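Local coordinates for uncharacterized protein AF_1514 (Archaeoglobus fulgidus DSM 4304, PDB 3C0F) that is of unknown function but adopts a hot dog fold with an antiparallel sheet and helices packed on it, at residues L36-D41 and E78-I83; K13-E18 and V74-F79. One frame throughout, in Å; residues are numbered along the deposited sequence.

Interaction 1: L36-D41 and E78-I83; sequences LLSVHD and EFYFRI
Leu36 lays one methyl over the ring of Phe81. Its CG is anti to the backbone N (chi1 -177°), and chi2 of 57° turns CD1 over the middle of the ring. CD1 is 4.0 Å from the centroid, in a CH-pi contact. The same methyl reaches the edge of the Phe79 ring. Val39 and Phe79, a non-hydrogen-bonded pair, run alongside each other. Val39 CG2 presses on Phe79 CE1 at 3.4 Å, a tight fit. The other face is mixed: His40, Glu78 and Ser38 share it with the Tyr80 ring, under helix 58-65. His40 ND1 gives its hydrogen to the syn lone pair of Glu78 OE1 at 2.7 Å, close to the ring plane. A bend at chi2 (93°) places Glu78 CD beside His40. Ser38 OG lies 3.4 Å from Tyr80 CD2 and bonds to Trp59 O. Leu37 and Ser38 are both set opposite Tyr80, a classic beta bulge. Leu37 N bonds Tyr80 O at 2.8 Å; the Ser38 N bond to that oxygen is weak. The strand pair is therefore two-sided. Apolar groups pack toward helix 17-23. On the opposite face His40 ND1 and Glu78 OE1 pair, Trp59 stacks on His40 and Ser42 OG bonds Glu78 OE2.

Interaction 2: K13-E18 and V74-F79; sequences KEVSLE and VNQFEF
The Phe77 ring is sandwiched between Leu17 and Gln76. Leu17 CA stands off-centre above one face, 4.1 Å from the centroid, in a CH-pi contact. Gln76 CG lies over the opposite face, toward the rim. Val15 O and Val74 O meet the ring edge in its plane, with Val15 O 3.6 Å from Phe77 CE2. The Leu17 side chain is roughly perpendicular to that of Phe77, and Leu17 CB comes within 3.8 Å of Phe77 CE1. The Phe79 ring turns an edge toward Leu17 O.

Asn75 and Gln76 are the two corner residues of a type II' turn. Asn75 CG is anti to the carbonyl carbon (chi1 -67°), which carries it toward Lys13 O. Asn75 ND2 makes a weak bond to Lys13 O at 3.0 Å, and its OD1 accepts from Leu11 N. Val15 CG2 packs obliquely against this amide. Two waters fill in the polar side. The first accepts from Val15 N and Asn75 ND2, and lies 2.7 Å from Gln76 OE1. The second accepts from Gln76 NE2 and lies 2.9 Å from Val15 O. Both lie within bonding distance of Glu14 OE1.

Ser16 is the N-cap of helix 17-23. Its side chain caps a backbone N further into the helix, and its own N bonds Glu19 OE1, as in a capping box. The turn joins strands 73-74 and 77-84 as a tight hairpin. Residues 13-17 lie along this turn, and Val15, Phe77 and Phe79 all touch Ala20 of the helix. Phe79 continues to Leu36 and Val39 on strand 33-41.

From the N terminus, the 13-18 segment leads into helix 17-23, and the chain then runs into strand 33-41. Helix 58-65 and strand 73-74 follow, and the hairpin leads into strand 77-84. Interaction 2 closes a loop of 55 residues between the helix start and the hairpin. Interaction 1 closes one of 36 residues between two neighbouring strands. The loops cross and do not nest: interaction 2 starts first, interaction 1 starts inside it, and both end on overlapping segments that share Glu78 and Phe79. They also touch directly, with Val39 CG2 against Leu17 CD1. Interaction 1 pairs strands 33-41 and 77-84; interaction 2 sets the helix start and preceding loop against the hairpin of that sheet.

Interaction 1: L36-D41 and E78-I83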
loop_
_atom_site.group_PDB
_atom_site.type_symbol
_atom_site.label_atom_id
_atom_site.label_comp_id
_atom_site.label_asym_id
_atom_site.label_seq_id
_atom_site.Cartn_x
_atom_site.Cartn_y
_atom_site.Cartn_z
ATOM N N LEU A 36 -10.274 -4.559 -12.583
ATOM C CA LEU A 36 -11.029 -4.372 -11.345
ATOM C C LEU A 36 -12.258 -5.274 -11.326
ATOM O O LEU A 36 -13.136 -5.167 -12.188
ATOM C CB LEU A 36 -11.428 -2.908 -11.144
ATOM C CG LEU A 36 -12.166 -2.583 -9.836
ATOM C CD1 LEU A 36 -11.366 -2.984 -8.590
ATOM C CD2 LEU A 36 -12.516 -1.107 -9.792
ATOM N N LEU A 37 -12.311 -6.158 -10.334
ATOM C CA LEU A 37 -13.380 -7.150 -10.238
ATOM C C LEU A 37 -14.499 -6.725 -9.287
ATOM O O LEU A 37 -15.678 -6.883 -9.603
ATOM C CB LEU A 37 -12.810 -8.517 -9.835
ATOM C CG LEU A 37 -11.826 -9.167 -10.815
ATOM C CD1 LEU A 37 -11.089 -10.317 -10.140
ATOM C CD2 LEU A 37 -12.516 -9.637 -12.092
ATOM N N SER A 38 -14.130 -6.192 -8.126
ATOM C CA SER A 38 -15.120 -5.777 -7.133
ATOM C C SER A 38 -14.619 -4.657 -6.225
ATOM O O SER A 38 -13.413 -4.445 -6.086
ATOM C CB SER A 38 -15.581 -6.979 -6.293
ATOM O OG SER A 38 -14.540 -7.460 -5.464
ATOM N N VAL A 39 -15.565 -3.946 -5.620
ATOM C CA VAL A 39 -15.267 -2.891 -4.657
ATOM C C VAL A 39 -16.221 -3.006 -3.472
ATOM O O VAL A 39 -17.369 -3.425 -3.629
ATOM C CB VAL A 39 -15.346 -1.468 -5.291
ATOM C CG1 VAL A 39 -16.731 -1.189 -5.862
ATOM C CG2 VAL A 39 -14.964 -0.386 -4.274
ATOM N N HIS A 40 -15.725 -2.644 -2.294
ATOM C CA HIS A 40 -16.537 -2.582 -1.088
ATOM C C HIS A 40 -16.198 -1.331 -0.291
ATOM O O HIS A 40 -15.028 -0.972 -0.151
ATOM C CB HIS A 40 -16.323 -3.833 -0.233
ATOM C CG HIS A 40 -17.077 -3.820 1.063
ATOM N ND1 HIS A 40 -16.452 -3.718 2.287
ATOM C CD2 HIS A 40 -18.404 -3.894 1.323
ATOM C CE1 HIS A 40 -17.360 -3.735 3.246
ATOM N NE2 HIS A 40 -18.553 -3.836 2.688
ATOM N N ASP A 41 -17.237 -0.673 0.214
ATOM C CA ASP A 41 -17.094 0.472 1.105
ATOM C C ASP A 41 -17.423 -0.028 2.510
ATOM O O ASP A 41 -18.574 -0.370 2.795
ATOM C CB ASP A 41 -18.047 1.596 0.666
ATOM C CG ASP A 41 -17.944 2.854 1.532
ATOM O OD1 ASP A 41 -17.557 2.771 2.716
ATOM O OD2 ASP A 41 -18.279 3.942 1.027
ATOM N N GLU A 78 -12.182 -1.141 -0.307
ATOM C CA GLU A 78 -11.349 -2.276 -0.714
ATOM C C GLU A 78 -11.624 -2.594 -2.174
ATOM O O GLU A 78 -12.782 -2.696 -2.588
ATOM C CB GLU A 78 -11.586 -3.520 0.153
ATOM C CG GLU A 78 -11.440 -3.299 1.654
ATOM C CD GLU A 78 -12.765 -2.978 2.312
ATOM O OE1 GLU A 78 -13.749 -3.695 2.035
ATOM O OE2 GLU A 78 -12.826 -2.014 3.105
ATOM N N PHE A 79 -10.550 -2.736 -2.942
ATOM C CA PHE A 79 -10.634 -3.021 -4.369
ATOM C C PHE A 79 -9.951 -4.349 -4.658
ATOM O O PHE A 79 -8.819 -4.572 -4.239
ATOM C CB PHE A 79 -9.950 -1.912 -5.174
ATOM C CG PHE A 79 -10.578 -0.559 -4.998
ATOM C CD1 PHE A 79 -11.604 -0.147 -5.835
ATOM C CD2 PHE A 79 -10.137 0.304 -3.995
ATOM C CE1 PHE A 79 -12.195 1.110 -5.678
ATOM C CE2 PHE A 79 -10.722 1.563 -3.828
ATOM C CZ PHE A 79 -11.754 1.962 -4.667
ATOM N N TYR A 80 -10.644 -5.222 -5.380
ATOM C CA TYR A 80 -10.095 -6.527 -5.727
ATOM C C TYR A 80 -9.802 -6.593 -7.224
ATOM O O TYR A 80 -10.715 -6.473 -8.051
ATOM C CB TYR A 80 -11.048 -7.641 -5.285
ATOM C CG TYR A 80 -11.221 -7.715 -3.784
ATOM C CD1 TYR A 80 -10.420 -8.558 -3.012
ATOM C CD2 TYR A 80 -12.171 -6.927 -3.130
ATOM C CE1 TYR A 80 -10.568 -8.620 -1.626
ATOM C CE2 TYR A 80 -12.327 -6.981 -1.747
ATOM C CZ TYR A 80 -11.520 -7.827 -1.005
ATOM O OH TYR A 80 -11.671 -7.883 0.361
ATOM N N PHE A 81 -8.522 -6.776 -7.551
ATOM C CA PHE A 81 -8.038 -6.806 -8.931
ATOM C C PHE A 81 -7.558 -8.191 -9.351
ATOM O O PHE A 81 -6.988 -8.930 -8.541
ATOM C CB PHE A 81 -6.828 -5.876 -9.092
ATOM C CG PHE A 81 -7.142 -4.410 -9.005
ATOM C CD1 PHE A 81 -7.467 -3.685 -10.151
ATOM C CD2 PHE A 81 -7.055 -3.737 -7.789
ATOM C CE1 PHE A 81 -7.735 -2.312 -10.077
ATOM C CE2 PHE A 81 -7.322 -2.368 -7.705
ATOM C CZ PHE A 81 -7.657 -1.654 -8.854
ATOM N N ARG A 82 -7.779 -8.523 -10.623
ATOM C CA ARG A 82 -6.974 -9.529 -11.312
ATOM C C ARG A 82 -5.922 -8.787 -12.139
ATOM O O ARG A 82 -6.245 -8.134 -13.135
ATOM C CB ARG A 82 -7.831 -10.444 -12.199
ATOM C CG ARG A 82 -7.022 -11.524 -12.951
ATOM C CD ARG A 82 -7.900 -12.462 -13.784
ATOM N NE ARG A 82 -8.527 -11.784 -14.920
ATOM C CZ ARG A 82 -9.834 -11.544 -15.036
ATOM N NH1 ARG A 82 -10.682 -11.937 -14.093
ATOM N NH2 ARG A 82 -10.297 -10.918 -16.108
ATOM N N ILE A 83 -4.668 -8.861 -11.698
ATOM C CA ILE A 83 -3.560 -8.259 -12.431
ATOM C C ILE A 83 -3.135 -9.226 -13.530
ATOM O O ILE A 83 -2.695 -10.346 -13.251
ATOM C CB ILE A 83 -2.350 -7.918 -11.512
ATOM C CG1 ILE A 83 -2.769 -7.031 -10.323
ATOM C CG2 ILE A 83 -1.200 -7.293 -12.325
ATOM C CD1 ILE A 83 -3.319 -5.642 -10.689
#

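Interaction 2: K13-E18 and V74-F79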
loop_
_atom_site.group_PDB
_atom_site.type_symbol
_atom_site.label_atom_id
_atom_site.label_comp_id
_atom_site.label_asym_id
_atom_site.label_seq_id
_atom_site.Cartn_x
_atom_site.Cartn_y
_atom_site.Cartn_z
ATOM N N LYS A 13 -6.392 12.542 4.388
ATOM C CA LYS A 13 -7.574 13.178 3.820
ATOM C C LYS A 13 -8.701 12.172 3.584
ATOM O O LYS A 13 -8.461 10.965 3.470
ATOM C CB LYS A 13 -7.228 13.915 2.520
ATOM C CG LYS A 13 -6.912 13.019 1.326
ATOM C CD LYS A 13 -6.776 13.845 0.059
ATOM C CE LYS A 13 -6.465 12.977 -1.143
ATOM N NZ LYS A 13 -6.299 13.805 -2.370
ATOM N N GLU A 14 -9.928 12.681 3.524
ATOM C CA GLU A 14 -11.084 11.868 3.169
ATOM C C GLU A 14 -11.149 11.701 1.655
ATOM O O GLU A 14 -10.847 12.636 0.905
ATOM C CB GLU A 14 -12.377 12.497 3.692
ATOM C CG GLU A 14 -12.515 12.498 5.217
ATOM C CD GLU A 14 -12.918 11.144 5.797
ATOM O OE1 GLU A 14 -13.141 10.183 5.028
ATOM O OE2 GLU A 14 -13.018 11.045 7.039
ATOM N N VAL A 15 -11.526 10.502 1.214
ATOM C CA VAL A 15 -11.617 10.193 -0.212
ATOM C C VAL A 15 -13.015 9.734 -0.618
ATOM O O VAL A 15 -13.711 9.062 0.151
ATOM C CB VAL A 15 -10.566 9.133 -0.665
ATOM C CG1 VAL A 15 -9.152 9.700 -0.578
ATOM C CG2 VAL A 15 -10.692 7.833 0.138
ATOM N N SER A 16 -13.411 10.111 -1.829
ATOM C CA SER A 16 -14.638 9.620 -2.442
ATOM C C SER A 16 -14.361 8.272 -3.094
ATOM O O SER A 16 -13.204 7.854 -3.199
ATOM C CB SER A 16 -15.130 10.610 -3.497
ATOM O OG SER A 16 -14.253 10.623 -4.613
ATOM N N LEU A 17 -15.417 7.596 -3.536
ATOM C CA LEU A 17 -15.266 6.328 -4.247
ATOM C C LEU A 17 -14.407 6.492 -5.507
ATOM O O LEU A 17 -13.501 5.691 -5.747
ATOM C CB LEU A 17 -16.635 5.723 -4.585
ATOM C CG LEU A 17 -16.719 4.538 -5.559
ATOM C CD1 LEU A 17 -15.884 3.334 -5.109
ATOM C CD2 LEU A 17 -18.173 4.141 -5.768
ATOM N N GLU A 18 -14.690 7.536 -6.288
ATOM C CA GLU A 18 -13.953 7.823 -7.523
ATOM C C GLU A 18 -12.469 8.086 -7.245
ATOM O O GLU A 18 -11.598 7.542 -7.925
ATOM C CB GLU A 18 -14.579 9.011 -8.265
ATOM C CG GLU A 18 -13.865 9.394 -9.565
ATOM C CD GLU A 18 -14.587 10.472 -10.362
ATOM O OE1 GLU A 18 -15.470 11.161 -9.807
ATOM O OE2 GLU A 18 -14.263 10.633 -11.558
ATOM N N VAL A 74 -7.999 1.513 0.094
ATOM C CA VAL A 74 -7.742 2.949 0.189
ATOM C C VAL A 74 -8.751 3.507 1.186
ATOM O O VAL A 74 -9.957 3.567 0.903
ATOM C CB VAL A 74 -7.856 3.659 -1.192
ATOM C CG1 VAL A 74 -7.525 5.146 -1.069
ATOM C CG2 VAL A 74 -6.949 2.988 -2.226
ATOM N N ASN A 75 -8.248 3.901 2.356
ATOM C CA ASN A 75 -9.091 4.224 3.512
ATOM C C ASN A 75 -10.207 3.181 3.707
ATOM O O ASN A 75 -9.908 1.999 3.896
ATOM C CB ASN A 75 -9.610 5.671 3.434
ATOM C CG ASN A 75 -8.492 6.702 3.569
ATOM O OD1 ASN A 75 -7.314 6.352 3.685
ATOM N ND2 ASN A 75 -8.860 7.983 3.552
ATOM N N GLN A 76 -11.472 3.598 3.621
ATOM C CA GLN A 76 -12.608 2.696 3.864
ATOM C C GLN A 76 -12.946 1.745 2.705
ATOM O O GLN A 76 -13.801 0.868 2.850
ATOM C CB GLN A 76 -13.862 3.488 4.268
ATOM C CG GLN A 76 -14.492 4.321 3.150
ATOM C CD GLN A 76 -14.017 5.764 3.133
ATOM O OE1 GLN A 76 -12.840 6.050 3.360
ATOM N NE2 GLN A 76 -14.938 6.684 2.861
ATOM N N PHE A 77 -12.292 1.931 1.561
ATOM C CA PHE A 77 -12.609 1.160 0.353
ATOM C C PHE A 77 -11.650 -0.010 0.153
ATOM O O PHE A 77 -10.455 0.110 0.420
ATOM C CB PHE A 77 -12.584 2.063 -0.886
ATOM C CG PHE A 77 -13.567 3.198 -0.836
ATOM C CD1 PHE A 77 -14.879 3.017 -1.269
ATOM C CD2 PHE A 77 -13.181 4.451 -0.358
ATOM C CE1 PHE A 77 -15.800 4.067 -1.223
ATOM C CE2 PHE A 77 -14.095 5.510 -0.307
ATOM C CZ PHE A 77 -15.406 5.316 -0.737
ATOM N N GLU A 78 -12.182 -1.141 -0.307
ATOM C CA GLU A 78 -11.349 -2.276 -0.714
ATOM C C GLU A 78 -11.624 -2.594 -2.174
ATOM O O GLU A 78 -12.782 -2.696 -2.588
ATOM C CB GLU A 78 -11.586 -3.520 0.153
ATOM C CG GLU A 78 -11.440 -3.299 1.654
ATOM C CD GLU A 78 -12.765 -2.978 2.312
ATOM O OE1 GLU A 78 -13.749 -3.695 2.035
ATOM O OE2 GLU A 78 -12.826 -2.014 3.105
ATOM N N PHE A 79 -10.550 -2.736 -2.942
ATOM C CA PHE A 79 -10.634 -3.021 -4.369
ATOM C C PHE A 79 -9.951 -4.349 -4.658
ATOM O O PHE A 79 -8.819 -4.572 -4.239
ATOM C CB PHE A 79 -9.950 -1.912 -5.174
ATOM C CG PHE A 79 -10.578 -0.559 -4.998
ATOM C CD1 PHE A 79 -11.604 -0.147 -5.835
ATOM C CD2 PHE A 79 -10.137 0.304 -3.995
ATOM C CE1 PHE A 79 -12.195 1.110 -5.678
ATOM C CE2 PHE A 79 -10.722 1.563 -3.828
ATOM C CZ PHE A 79 -11.754 1.962 -4.667
HETATM O O HOH W 1 -11.698 8.481 3.391
HETATM O O HOH W 2 -14.676 9.646 2.863
#